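Local coordinates for putative isomerase (Sinorhizobium meliloti, PDB 2PPG), which is of unknown function but is a putative isomerase of the mandelate racemase/muconate lactonizing enzyme family, built on the enolase-type fold, at residues 66-71 with 377-382; 95-100 with 137-142. All blocks are in the same frame, centred on the assembly; numbering follows the deposited sequence.

Overall arrangement
The two contacts lie on the same side of the chain's centre, their own centres about 15 Å apart, with contact 1 about 17 Å and contact 2 about 24 Å from the centre of the chain. Contact 1 joins strand 66-72 of the N-terminal domain to strand 378-380, near the end of the chain; contact 2 lies within the N-terminal domain and is nested inside the loop that contact 1 closes. Lys-138, in the 137-142 segment of contact 2, ties them together: its NZ forms a salt bridge of 2.8 Å with Glu-379 OE2 and a probable hydrogen bond of 2.9 Å with Val-66 O, so that it reaches both segments of contact 1.

Contact 1 of 2, residues 66-71 with 377-382; sequences VGWGET and GVEPSK
Trp-68 and Pro-380 meet by a CH-pi contact: the proline ring is laid over one face of the indole. Pro-380 CD sits 3.3 Å from the centroid of the five-membered ring of Trp-68, only 3° off its normal. Pro-380 CG lies farther along the same face, 3.5 Å above the indole plane and over the bond shared by the two rings, nearest Trp-68 CD2 and CE2. With Trp-68 CG set beside the backbone N and anti to the carbonyl carbon (chi1 -74°), chi2 of 97° turns the face of the indole to Pro-380.

The remaining apolar touch is looser. Glu-379 CG approaches Trp-68 CD1 to 4.0 Å, from a direction neither over the face nor at the edge, and the two side chains cross at about a right angle. Beyond CG the glutamate runs extended, carrying its carboxylate to Lys-138.

No hydrogen bond joins the two segments. Strand 66-72 pairs with strand 52-61, and strand 378-380 with strand 357-359; the closest CA atoms across the contact, those of Trp-68 and Glu-379, are 6.8 Å apart. Trp-68 N is instead bonded to Asp-134 OD2. Around the pair, Trp-68 also packs on Arg-58 and Leu-388, and Pro-380 on Ile-325 of helix 325-336.

In the enolase-type fold the chain returns to the N-terminal domain after its barrel, and here Trp-68 meets that returning segment just before Ser-381 caps helix 382-387. With a rigid proline ring against a flat indole and no polar bond between them, cohesion here probably comes from dispersion and shape fit, with a CH-pi contribution from the electron-rich five-membered ring, the polar link between the two segments being left to Lys-138.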
loop_
_atom_site.group_PDB
_atom_site.type_symbol
_atom_site.label_atom_id
_atom_site.label_comp_id
_atom_site.label_asym_id
_atom_site.label_seq_id
_atom_site.Cartn_x
_atom_site.Cartn_y
_atom_site.Cartn_z
ATOM N N VAL A 66 -31.747 -0.490 -43.030
ATOM C CA VAL A 66 -30.644 0.442 -43.099
ATOM C C VAL A 66 -30.355 0.993 -41.697
ATOM O O VAL A 66 -31.267 1.426 -40.971
ATOM C CB VAL A 66 -30.942 1.604 -44.090
ATOM C CG1 VAL A 66 -29.801 2.604 -44.113
ATOM C CG2 VAL A 66 -31.190 1.069 -45.503
ATOM N N GLY A 67 -29.080 0.939 -41.314
ATOM C CA GLY A 67 -28.625 1.474 -40.049
ATOM C C GLY A 67 -27.650 2.610 -40.280
ATOM O O GLY A 67 -26.889 2.612 -41.253
ATOM N N TRP A 68 -27.663 3.583 -39.383
ATOM C CA TRP A 68 -26.750 4.693 -39.508
ATOM C C TRP A 68 -25.877 4.816 -38.282
ATOM O O TRP A 68 -26.343 4.640 -37.159
ATOM C CB TRP A 68 -27.511 5.994 -39.707
ATOM C CG TRP A 68 -28.122 6.159 -41.069
ATOM C CD1 TRP A 68 -29.414 5.890 -41.424
ATOM C CD2 TRP A 68 -27.482 6.676 -42.243
ATOM N NE1 TRP A 68 -29.621 6.213 -42.739
ATOM C CE2 TRP A 68 -28.455 6.691 -43.274
ATOM C CE3 TRP A 68 -26.187 7.149 -42.520
ATOM C CZ2 TRP A 68 -28.179 7.143 -44.565
ATOM C CZ3 TRP A 68 -25.902 7.603 -43.804
ATOM C CH2 TRP A 68 -26.898 7.597 -44.815
ATOM N N GLY A 69 -24.605 5.121 -38.522
ATOM C CA GLY A 69 -23.646 5.398 -37.478
ATOM C C GLY A 69 -22.875 6.656 -37.818
ATOM O O GLY A 69 -23.094 7.263 -38.858
ATOM N N GLU A 70 -21.952 7.039 -36.948
ATOM C CA GLU A 70 -21.291 8.308 -37.077
ATOM C C GLU A 70 -20.160 8.401 -36.062
ATOM O O GLU A 70 -20.312 8.027 -34.899
ATOM C CB GLU A 70 -22.291 9.451 -36.867
ATOM C CG GLU A 70 -21.726 10.843 -37.189
ATOM C CD GLU A 70 -22.585 12.002 -36.664
ATOM O OE1 GLU A 70 -23.567 11.759 -35.922
ATOM O OE2 GLU A 70 -22.280 13.167 -36.997
ATOM N N THR A 71 -19.018 8.896 -36.507
ATOM C CA THR A 71 -17.907 9.125 -35.603
ATOM C C THR A 71 -17.304 10.503 -35.900
ATOM O O THR A 71 -17.883 11.271 -36.661
ATOM C CB THR A 71 -16.882 7.975 -35.679
ATOM O OG1 THR A 71 -15.811 8.207 -34.749
ATOM C CG2 THR A 71 -16.339 7.817 -37.113
ATOM N N GLY A 377 -33.735 5.951 -33.608
ATOM C CA GLY A 377 -34.901 6.830 -33.634
ATOM C C GLY A 377 -34.634 8.140 -34.357
ATOM O O GLY A 377 -35.550 8.934 -34.547
ATOM N N VAL A 378 -33.376 8.384 -34.731
ATOM C CA VAL A 378 -33.029 9.498 -35.604
ATOM C C VAL A 378 -32.303 8.975 -36.830
ATOM O O VAL A 378 -31.705 7.905 -36.783
ATOM C CB VAL A 378 -32.157 10.582 -34.903
ATOM C CG1 VAL A 378 -32.493 10.681 -33.443
ATOM C CG2 VAL A 378 -30.694 10.309 -35.085
ATOM N N GLU A 379 -32.364 9.734 -37.926
ATOM C CA GLU A 379 -31.688 9.377 -39.180
ATOM C C GLU A 379 -31.317 10.650 -39.910
ATOM O O GLU A 379 -31.822 11.712 -39.574
ATOM C CB GLU A 379 -32.593 8.524 -40.067
ATOM C CG GLU A 379 -32.787 7.106 -39.589
ATOM C CD GLU A 379 -33.905 6.389 -40.324
ATOM O OE1 GLU A 379 -34.280 6.824 -41.436
ATOM O OE2 GLU A 379 -34.415 5.385 -39.786
ATOM N N PRO A 380 -30.427 10.559 -40.912
ATOM C CA PRO A 380 -30.151 11.769 -41.688
ATOM C C PRO A 380 -31.353 12.060 -42.574
ATOM O O PRO A 380 -31.964 11.130 -43.104
ATOM C CB PRO A 380 -28.932 11.383 -42.542
ATOM C CG PRO A 380 -28.432 10.072 -41.976
ATOM C CD PRO A 380 -29.634 9.410 -41.386
ATOM N N SER A 381 -31.707 13.332 -42.711
ATOM C CA SER A 381 -32.839 13.713 -43.543
ATOM C C SER A 381 -32.453 13.536 -45.003
ATOM O O SER A 381 -31.265 13.393 -45.306
ATOM C CB SER A 381 -33.240 15.163 -43.258
ATOM O OG SER A 381 -32.149 16.041 -43.479
ATOM N N LYS A 382 -33.446 13.538 -45.899
ATOM C CA LYS A 382 -33.194 13.511 -47.354
ATOM C C LYS A 382 -32.220 14.616 -47.794
ATOM O O LYS A 382 -31.346 14.385 -48.634
ATOM C CB LYS A 382 -34.496 13.612 -48.177
ATOM C CG LYS A 382 -35.529 12.464 -48.003
ATOM C CD LYS A 382 -34.924 11.079 -47.705
ATOM C CE LYS A 382 -34.156 10.494 -48.894
ATOM N NZ LYS A 382 -35.045 10.134 -50.033
#

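Contact 2 of 2, residues 95-100 with 137-142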
loop_
_atom_site.group_PDB
_atom_site.type_symbol
_atom_site.label_atom_id
_atom_site.label_comp_id
_atom_site.label_asym_id
_atom_site.label_seq_id
_atom_site.Cartn_x
_atom_site.Cartn_y
_atom_site.Cartn_z
ATOM N N ARG A 95 -22.331 -10.762 -41.182
ATOM C CA ARG A 95 -22.685 -10.916 -39.770
ATOM C C ARG A 95 -24.095 -10.431 -39.499
ATOM O O ARG A 95 -24.689 -9.719 -40.311
ATOM C CB ARG A 95 -21.715 -10.174 -38.849
ATOM C CG ARG A 95 -20.226 -10.384 -39.139
ATOM C CD ARG A 95 -19.721 -11.726 -38.667
ATOM N NE ARG A 95 -20.123 -12.024 -37.293
ATOM C CZ ARG A 95 -19.324 -11.934 -36.233
ATOM N NH1 ARG A 95 -18.061 -11.526 -36.359
ATOM N NH2 ARG A 95 -19.791 -12.244 -35.040
ATOM N N ASP A 96 -24.608 -10.824 -38.337
ATOM C CA ASP A 96 -25.953 -10.494 -37.869
ATOM C C ASP A 96 -25.862 -9.252 -36.958
ATOM O O ASP A 96 -25.046 -9.214 -36.039
ATOM C CB ASP A 96 -26.495 -11.735 -37.129
ATOM C CG ASP A 96 -27.794 -11.497 -36.371
ATOM O OD1 ASP A 96 -28.501 -10.494 -36.578
ATOM O OD2 ASP A 96 -28.130 -12.354 -35.535
ATOM N N PRO A 97 -26.681 -8.221 -37.218
ATOM C CA PRO A 97 -26.657 -7.036 -36.360
ATOM C C PRO A 97 -26.924 -7.348 -34.895
ATOM O O PRO A 97 -26.458 -6.609 -34.018
ATOM C CB PRO A 97 -27.788 -6.172 -36.919
ATOM C CG PRO A 97 -27.902 -6.592 -38.325
ATOM C CD PRO A 97 -27.662 -8.074 -38.306
ATOM N N PHE A 98 -27.649 -8.430 -34.621
ATOM C CA PHE A 98 -27.903 -8.811 -33.235
ATOM C C PHE A 98 -26.642 -9.254 -32.506
ATOM O O PHE A 98 -26.650 -9.377 -31.291
ATOM C CB PHE A 98 -29.030 -9.837 -33.131
ATOM C CG PHE A 98 -30.368 -9.266 -33.473
ATOM C CD1 PHE A 98 -30.952 -8.309 -32.650
ATOM C CD2 PHE A 98 -31.021 -9.636 -34.639
ATOM C CE1 PHE A 98 -32.166 -7.735 -32.981
ATOM C CE2 PHE A 98 -32.241 -9.078 -34.972
ATOM C CZ PHE A 98 -32.815 -8.126 -34.138
ATOM N N ASP A 99 -25.563 -9.464 -33.262
ATOM C CA ASP A 99 -24.244 -9.786 -32.704
ATOM C C ASP A 99 -23.334 -8.557 -32.588
ATOM O O ASP A 99 -22.115 -8.702 -32.564
ATOM C CB ASP A 99 -23.525 -10.820 -33.580
ATOM C CG ASP A 99 -24.248 -12.149 -33.648
ATOM O OD1 ASP A 99 -25.118 -12.418 -32.796
ATOM O OD2 ASP A 99 -23.941 -12.936 -34.569
ATOM N N ALA A 100 -23.927 -7.362 -32.520
ATOM C CA ALA A 100 -23.187 -6.083 -32.519
ATOM C C ALA A 100 -21.946 -6.055 -31.638
ATOM O O ALA A 100 -20.848 -5.713 -32.112
ATOM C CB ALA A 100 -24.112 -4.919 -32.138
ATOM N N GLY A 137 -32.219 -2.623 -33.328
ATOM C CA GLY A 137 -33.463 -1.954 -32.937
ATOM C C GLY A 137 -34.538 -1.932 -34.025
ATOM O O GLY A 137 -35.715 -2.232 -33.771
ATOM N N LYS A 138 -34.136 -1.593 -35.247
ATOM C CA LYS A 138 -35.071 -1.562 -36.372
ATOM C C LYS A 138 -35.637 -2.939 -36.703
ATOM O O LYS A 138 -36.848 -3.083 -36.880
ATOM C CB LYS A 138 -34.428 -0.930 -37.601
ATOM C CG LYS A 138 -34.266 0.562 -37.451
ATOM C CD LYS A 138 -33.652 1.222 -38.683
ATOM C CE LYS A 138 -33.628 2.728 -38.492
ATOM N NZ LYS A 138 -32.541 3.389 -39.277
ATOM N N LEU A 139 -34.756 -3.937 -36.768
ATOM C CA LEU A 139 -35.138 -5.324 -37.025
ATOM C C LEU A 139 -36.080 -5.906 -35.986
ATOM O O LEU A 139 -36.869 -6.789 -36.301
ATOM C CB LEU A 139 -33.896 -6.198 -37.075
ATOM C CG LEU A 139 -33.430 -6.727 -38.427
ATOM C CD1 LEU A 139 -33.952 -5.872 -39.559
ATOM C CD2 LEU A 139 -31.922 -6.806 -38.435
ATOM N N ALA A 140 -35.980 -5.426 -34.747
ATOM C CA ALA A 140 -36.798 -5.939 -33.647
ATOM C C ALA A 140 -37.978 -5.024 -33.329
ATOM O O ALA A 140 -38.834 -5.367 -32.506
ATOM C CB ALA A 140 -35.950 -6.146 -32.412
ATOM N N GLY A 141 -38.020 -3.866 -33.981
ATOM C CA GLY A 141 -39.057 -2.884 -33.724
ATOM C C GLY A 141 -38.898 -2.260 -32.352
ATOM O O GLY A 141 -39.881 -1.894 -31.711
ATOM N N LEU A 142 -37.656 -2.148 -31.886
ATOM C CA LEU A 142 -37.403 -1.583 -30.567
ATOM C C LEU A 142 -36.452 -0.404 -30.608
ATOM O O LEU A 142 -35.573 -0.344 -31.459
ATOM C CB LEU A 142 -36.851 -2.649 -29.632
ATOM C CG LEU A 142 -37.792 -3.828 -29.361
ATOM C CD1 LEU A 142 -37.017 -4.997 -28.771
ATOM C CD2 LEU A 142 -38.955 -3.415 -28.462
#
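The carbonyl O of Gly-137, in the same last turn as the touching residues Leu-139 and Ala-140, is gripped by two backbone groups: Leu-142 N at 2.7 Å and, weakly, Ala-140 N. A second weak bond, Gly-141 N to Lys-138 O, completes a Schellman motif in which Gly-141, with its positive phi of 69°, turns the chain out of helix 119-140.

Across the contact the meeting is wholly apolar. Phe-98 points its far end at the helix: CZ comes to 3.7 Å from Leu-139 CB, an oblique approach, whereas Ala-140 CB lies at the ring's edge, near its plane and 4.1 Å from CZ. Farther out on the same leucine side chain, Leu-139 CD2 meets Pro-97 CG at 4.0 Å, so the leucine bridges both residues of the short 3-10 segment. These parts belong to the helical side of the N-terminal domain of the enolase-type fold, where the connection between helices 77-92 and 100-109 packs on the C-terminal turn of helix 119-140.

An Asx turn shapes that connection. Asp-96 OD1 accepts from Phe-98 N at 3.0 Å along a nearly straight N-H path (164°), although the donor stands well above the carboxylate plane. Phe-98 CG lies anti to its own carbonyl carbon (chi1 -69°), and the end of the ring comes nearer the helix than its root does. A second subunit adjoins this connection: Lys-146 of that subunit forms salt bridges with Asp-96 OD2 and Asp-99 OD1, and its Leu-142 packs on Phe-98.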